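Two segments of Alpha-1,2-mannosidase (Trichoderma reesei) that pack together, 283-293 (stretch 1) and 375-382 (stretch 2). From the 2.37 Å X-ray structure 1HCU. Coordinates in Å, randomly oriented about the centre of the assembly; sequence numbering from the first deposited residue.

Stretch 1 (283-293) HPSTRKDLTFL
Stretch 2, residues 375-382: FYSSAGFW

Where a helix ends, its last turn offers carbonyl oxygens to a neighbouring loop, and a loop that brings donors to them can dock there; this contact in an α-1,2-mannosidase is a compact example. Residues 375-379 are helical, the helix having begun earlier in the chain. Gly380 leaves it with phi/psi of 93/10, while Gly380 N still bonds to Tyr376 O at 2.9 Å, and Phe381 follows extended at -168/163. The opposing loop makes two successive type I turns, Pro284 to Arg287 and Arg287 to Leu290, closed by Arg287 N to Pro284 O and Leu290 N to Arg287 O, both 3.0 Å, before the strand at 292-293. The closest CA pair across the stretches is Arg287 and Gly380, 4.8 Å apart.

That approach depends on glycine. An ideal CB on Gly380 would sit 2.7 Å from Arg287 CG, a clash, and the positive phi would jam it against the preceding carbonyl. Instead, Arg287 CG rests 3.4 Å from Gly380 CA.

The CA-to-CB bonds of Pro284, Thr286, Arg287, Leu290 and Phe292 point toward the other stretch; that of Tyr376 points sideways, though its end comes nearer, and those of Ser377, Ser378 and Ala379 point away. Thr286 (chi1 p) donates from OG1 to Tyr376 O at 2.8 Å, a second donor beside Gly380 N, and the same OG1 lies over one face of the Tyr376 ring. Arg287, m at chi1 through chi3, donates from NH1 to Ser378 O at 2.7 Å, an acceptor without a backbone donor within the stretch, lying near the guanidinium plane. Arg287 NE also forms a salt bridge with Asp289 OD1 at 3.2 Å, within its own loop. Tyr376 OH (chi1 t) and Ser285 OG (chi1 p) share a 2.5 Å hydrogen bond. Beyond the polar network, Pro284 CB packs 3.0 Å from Gly380 O, and Phe292 (chi1 m) brings CE2 to 4.4 Å from Phe381 CB.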

# COMPACT_ATOMS: atom_id res chain seq x y z
N HIS A 283 10.25 -22.04 2.44
CA HIS A 283 9.28 -22.89 3.12
C HIS A 283 9.69 -23.18 4.56
O HIS A 283 10.80 -23.63 4.81
CB HIS A 283 9.11 -24.22 2.36
CG HIS A 283 8.85 -24.04 0.90
ND1 HIS A 283 7.69 -23.46 0.41
CD2 HIS A 283 9.60 -24.34 -0.18
CE1 HIS A 283 7.75 -23.40 -0.91
NE2 HIS A 283 8.90 -23.93 -1.29
N PRO A 284 8.79 -22.93 5.53
CA PRO A 284 9.10 -23.19 6.94
C PRO A 284 9.39 -24.67 7.15
O PRO A 284 8.66 -25.53 6.65
CB PRO A 284 7.83 -22.76 7.66
CG PRO A 284 7.30 -21.66 6.80
CD PRO A 284 7.50 -22.23 5.40
N SER A 285 10.45 -24.96 7.90
CA SER A 285 10.83 -26.34 8.15
C SER A 285 9.71 -27.19 8.77
O SER A 285 9.63 -28.38 8.52
CB SER A 285 12.08 -26.38 9.05
OG SER A 285 11.85 -25.80 10.32
N THR A 286 8.84 -26.58 9.57
CA THR A 286 7.74 -27.32 10.21
C THR A 286 6.46 -27.33 9.40
O THR A 286 5.54 -28.09 9.70
CB THR A 286 7.40 -26.75 11.59
OG1 THR A 286 7.19 -25.34 11.49
CG2 THR A 286 8.51 -27.04 12.58
N ARG A 287 6.39 -26.47 8.38
CA ARG A 287 5.22 -26.37 7.51
C ARG A 287 5.68 -26.09 6.08
O ARG A 287 5.62 -24.96 5.59
CB ARG A 287 4.29 -25.24 7.97
CG ARG A 287 3.58 -25.50 9.31
CD ARG A 287 2.55 -26.63 9.20
NE ARG A 287 1.45 -26.29 8.30
CZ ARG A 287 0.43 -25.51 8.63
NH1 ARG A 287 0.34 -24.99 9.85
NH2 ARG A 287 -0.50 -25.23 7.73
N LYS A 288 6.15 -27.14 5.40
CA LYS A 288 6.63 -27.01 4.04
C LYS A 288 5.55 -26.51 3.08
O LYS A 288 5.85 -25.80 2.11
CB LYS A 288 7.17 -28.36 3.54
CG LYS A 288 8.67 -28.38 3.31
CD LYS A 288 9.43 -28.90 4.50
CE LYS A 288 9.26 -30.40 4.63
NZ LYS A 288 10.21 -30.93 5.65
N ASP A 289 4.30 -26.87 3.35
CA ASP A 289 3.17 -26.46 2.51
C ASP A 289 3.04 -24.95 2.45
O ASP A 289 2.33 -24.41 1.59
CB ASP A 289 1.85 -27.09 3.00
CG ASP A 289 1.54 -26.78 4.47
OD1 ASP A 289 2.23 -27.32 5.37
OD2 ASP A 289 0.59 -26.00 4.74
N LEU A 290 3.72 -24.26 3.35
CA LEU A 290 3.67 -22.81 3.39
C LEU A 290 4.80 -22.19 2.60
O LEU A 290 5.90 -22.74 2.52
CB LEU A 290 3.76 -22.32 4.83
CG LEU A 290 2.49 -21.89 5.57
CD1 LEU A 290 1.27 -22.70 5.17
CD2 LEU A 290 2.78 -22.03 7.03
N THR A 291 4.52 -21.03 2.01
CA THR A 291 5.53 -20.33 1.26
C THR A 291 5.56 -18.85 1.62
O THR A 291 4.56 -18.15 1.47
CB THR A 291 5.28 -20.44 -0.25
OG1 THR A 291 5.34 -21.82 -0.65
CG2 THR A 291 6.33 -19.65 -1.02
N PHE A 292 6.72 -18.38 2.10
CA PHE A 292 6.91 -16.97 2.47
C PHE A 292 8.05 -16.40 1.63
O PHE A 292 8.81 -17.13 1.00
CB PHE A 292 7.28 -16.82 3.95
CG PHE A 292 6.21 -17.30 4.90
CD1 PHE A 292 4.92 -16.78 4.84
CD2 PHE A 292 6.50 -18.29 5.84
CE1 PHE A 292 3.93 -17.24 5.70
CE2 PHE A 292 5.51 -18.76 6.71
CZ PHE A 292 4.22 -18.24 6.64
N LEU A 293 8.19 -15.07 1.64
CA LEU A 293 9.26 -14.42 0.90
C LEU A 293 10.38 -14.02 1.86
O LEU A 293 10.14 -13.31 2.86
CB LEU A 293 8.73 -13.18 0.16
CG LEU A 293 7.70 -13.43 -0.95
CD1 LEU A 293 7.43 -12.15 -1.76
CD2 LEU A 293 8.23 -14.51 -1.88
N PHE A 375 4.53 -23.45 19.35
CA PHE A 375 3.74 -22.72 18.37
C PHE A 375 4.34 -22.89 16.97
O PHE A 375 3.62 -23.16 16.01
CB PHE A 375 3.62 -21.23 18.75
CG PHE A 375 2.82 -20.43 17.76
CD1 PHE A 375 3.45 -19.75 16.73
CD2 PHE A 375 1.43 -20.39 17.84
CE1 PHE A 375 2.71 -19.05 15.77
CE2 PHE A 375 0.68 -19.69 16.88
CZ PHE A 375 1.33 -19.02 15.84
N TYR A 376 5.66 -22.76 16.85
CA TYR A 376 6.31 -22.90 15.54
C TYR A 376 6.11 -24.29 14.94
O TYR A 376 5.89 -24.42 13.74
CB TYR A 376 7.82 -22.61 15.65
CG TYR A 376 8.58 -22.84 14.35
CD1 TYR A 376 8.24 -22.16 13.17
CD2 TYR A 376 9.63 -23.76 14.30
CE1 TYR A 376 8.94 -22.39 11.97
CE2 TYR A 376 10.33 -24.00 13.11
CZ TYR A 376 9.98 -23.32 11.96
OH TYR A 376 10.65 -23.60 10.79
N SER A 377 6.18 -25.33 15.76
CA SER A 377 6.01 -26.69 15.27
C SER A 377 4.73 -26.90 14.47
O SER A 377 4.75 -27.54 13.43
CB SER A 377 6.06 -27.68 16.44
OG SER A 377 7.37 -27.75 16.98
N SER A 378 3.62 -26.36 14.96
CA SER A 378 2.36 -26.53 14.25
C SER A 378 1.95 -25.35 13.36
O SER A 378 1.26 -25.54 12.36
CB SER A 378 1.23 -26.83 15.24
OG SER A 378 0.99 -25.73 16.10
N ALA A 379 2.39 -24.14 13.70
CA ALA A 379 2.03 -22.96 12.91
C ALA A 379 2.95 -22.71 11.71
O ALA A 379 2.49 -22.22 10.68
CB ALA A 379 2.01 -21.74 13.80
N GLY A 380 4.23 -23.03 11.85
CA GLY A 380 5.14 -22.82 10.75
C GLY A 380 5.87 -21.48 10.78
O GLY A 380 6.52 -21.11 9.81
N PHE A 381 5.76 -20.76 11.89
CA PHE A 381 6.43 -19.46 12.02
C PHE A 381 6.37 -19.00 13.47
O PHE A 381 5.59 -19.53 14.26
CB PHE A 381 5.75 -18.42 11.11
CG PHE A 381 4.37 -17.99 11.60
CD1 PHE A 381 4.23 -16.88 12.44
CD2 PHE A 381 3.23 -18.69 11.23
CE1 PHE A 381 2.96 -16.48 12.90
CE2 PHE A 381 1.96 -18.31 11.68
CZ PHE A 381 1.83 -17.20 12.53
N TRP A 382 7.21 -18.05 13.84
CA TRP A 382 7.14 -17.49 15.18
C TRP A 382 7.10 -15.97 15.02
O TRP A 382 7.54 -15.43 14.00
CB TRP A 382 8.29 -17.95 16.07
CG TRP A 382 9.64 -17.52 15.68
CD1 TRP A 382 10.26 -16.35 16.02
CD2 TRP A 382 10.59 -18.28 14.93
NE1 TRP A 382 11.55 -16.34 15.54
CE2 TRP A 382 11.78 -17.51 14.86
CE3 TRP A 382 10.56 -19.54 14.31
CZ2 TRP A 382 12.93 -17.95 14.20
CZ3 TRP A 382 11.70 -19.98 13.65
CH2 TRP A 382 12.87 -19.19 13.61